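Side-chain contact in endonuclease 2 (Arabidopsis thaliana, PDB 4CXP), which cleaves RNA and single-stranded DNA, and double-stranded DNA less readily, as a metal-dependent endonuclease yielding 5'-phosphorylated products: residues R46-F49 / S54-L57. Sequence-based numbering, arbitrary orientation.
Sequences RVKF and SSPL. With SO4 (sulfate ion), chain K; SO4 (sulfate ion), chain I.
Ser-55 donates its hydroxyl to the carbonyl of Lys-48, the one hydrogen bond between residues 46-49 and 54-57: OG lies 2.8 Å from O, tilted 32° from the carbonyl plane. His-52 ND1, between the two segments, is a second partner, so this carbonyl oxygen accepts two hydrogen bonds. The same Ser-55 OG lies close against the start of the lysine chain, 3.2 Å from Lys-48 CB. Nearby, Ser-54 OG approaches Val-47 O at 3.4 Å, though its hydrogen bond is to Tyr-51 O. Ionic contacts point outward. With CG anti to the carbonyl carbon (chi1 -79°), the extended Lys-48 chain leaves Ser-55 after CG and carries NZ to O2 of one sulfate, 2.8 Å away, with a weak second bond to O1. Arg-46 NH1 gives O1 of a separate sulfate a bent hydrogen bond of 2.8 Å (N-H...O 135°), at the guanidinium edge. A methionine in place of Lys-48 would probably leave its sulfate without an ammonium partner. Both sulfates, probably from the crystallisation liquor, are held by substrate-binding residues, consistent with sites for nucleic-acid phosphates; the Lys-48 side chain lies about 4 Å from a zinc ion and beside Asp-45, both residues probably important for catalysis.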
loop_
_atom_site.group_PDB
_atom_site.type_symbol
_atom_site.label_atom_id
_atom_site.label_comp_id
_atom_site.label_asym_id
_atom_site.label_seq_id
_atom_site.Cartn_x
_atom_site.Cartn_y
_atom_site.Cartn_z
ATOM N N ARG A 46 5.090 9.530 9.281
ATOM C CA ARG A 46 5.442 10.606 10.205
ATOM C C ARG A 46 6.609 10.274 11.126
ATOM O O ARG A 46 6.978 11.094 11.937
ATOM C CB ARG A 46 4.226 11.001 11.039
ATOM C CG ARG A 46 3.141 11.665 10.220
ATOM C CD ARG A 46 2.121 12.337 11.120
ATOM N NE ARG A 46 1.376 11.372 11.921
ATOM C CZ ARG A 46 1.574 11.134 13.216
ATOM N NH1 ARG A 46 2.507 11.801 13.909
ATOM N NH2 ARG A 46 0.818 10.233 13.817
ATOM N N VAL A 47 7.201 9.086 10.976
ATOM C CA VAL A 47 8.426 8.729 11.716
ATOM C C VAL A 47 9.603 8.426 10.785
ATOM O O VAL A 47 10.620 7.889 11.207
ATOM C CB VAL A 47 8.208 7.595 12.738
ATOM C CG1 VAL A 47 7.205 8.043 13.794
ATOM C CG2 VAL A 47 7.789 6.293 12.085
ATOM N N LYS A 48 9.493 8.810 9.522
ATOM C CA LYS A 48 10.582 8.619 8.559
ATOM C C LYS A 48 11.888 9.270 8.973
ATOM O O LYS A 48 12.949 8.794 8.569
ATOM C CB LYS A 48 10.186 9.124 7.158
ATOM C CG LYS A 48 9.300 8.166 6.397
ATOM C CD LYS A 48 8.870 8.776 5.073
ATOM C CE LYS A 48 8.016 7.813 4.265
ATOM N NZ LYS A 48 7.467 8.485 3.058
ATOM N N PHE A 49 11.819 10.373 9.707
ATOM C CA PHE A 49 13.029 11.076 10.158
ATOM C C PHE A 49 13.354 10.832 11.612
ATOM O O PHE A 49 14.513 10.697 11.952
ATOM C CB PHE A 49 12.930 12.563 9.820
ATOM C CG PHE A 49 13.009 12.799 8.352
ATOM C CD1 PHE A 49 14.236 12.802 7.720
ATOM C CD2 PHE A 49 11.868 12.906 7.594
ATOM C CE1 PHE A 49 14.330 12.981 6.360
ATOM C CE2 PHE A 49 11.944 13.074 6.217
ATOM C CZ PHE A 49 13.177 13.105 5.604
ATOM N N SER A 54 13.869 3.682 9.289
ATOM C CA SER A 54 12.611 3.198 8.738
ATOM C C SER A 54 12.315 3.710 7.341
ATOM O O SER A 54 11.432 3.183 6.676
ATOM C CB SER A 54 11.440 3.547 9.655
ATOM O OG SER A 54 11.075 4.917 9.578
ATOM N N SER A 55 13.042 4.719 6.885
ATOM C CA SER A 55 12.704 5.343 5.608
ATOM C C SER A 55 12.766 4.355 4.423
ATOM O O SER A 55 11.840 4.321 3.624
ATOM C CB SER A 55 13.527 6.625 5.388
ATOM O OG SER A 55 12.885 7.767 5.966
ATOM N N PRO A 56 13.805 3.502 4.336
ATOM C CA PRO A 56 13.872 2.553 3.198
ATOM C C PRO A 56 12.830 1.438 3.267
ATOM O O PRO A 56 12.631 0.717 2.288
ATOM C CB PRO A 56 15.287 1.977 3.287
ATOM C CG PRO A 56 16.048 3.071 4.000
ATOM C CD PRO A 56 15.088 3.535 5.063
ATOM N N LEU A 57 12.159 1.298 4.409
ATOM C CA LEU A 57 11.186 0.240 4.603
ATOM C C LEU A 57 9.866 0.497 3.902
ATOM O O LEU A 57 8.997 -0.370 3.927
ATOM C CB LEU A 57 10.942 0.022 6.105
ATOM C CG LEU A 57 12.187 -0.305 6.936
ATOM C CD1 LEU A 57 11.770 -0.568 8.374
ATOM C CD2 LEU A 57 13.005 -1.468 6.385
HETATM S S SO4 K . 3.715 10.266 17.366
HETATM O O1 SO4 K . 3.885 10.498 15.927
HETATM O O2 SO4 K . 4.723 11.070 18.092
HETATM O O3 SO4 K . 3.895 8.842 17.695
HETATM O O4 SO4 K . 2.361 10.692 17.779
HETATM S S SO4 I . 4.448 7.084 1.273
HETATM O O1 SO4 I . 4.240 8.492 1.787
HETATM O O2 SO4 I . 5.882 6.568 1.678
HETATM O O3 SO4 I . 4.065 7.125 -0.199
HETATM O O4 SO4 I . 3.503 6.195 2.017
#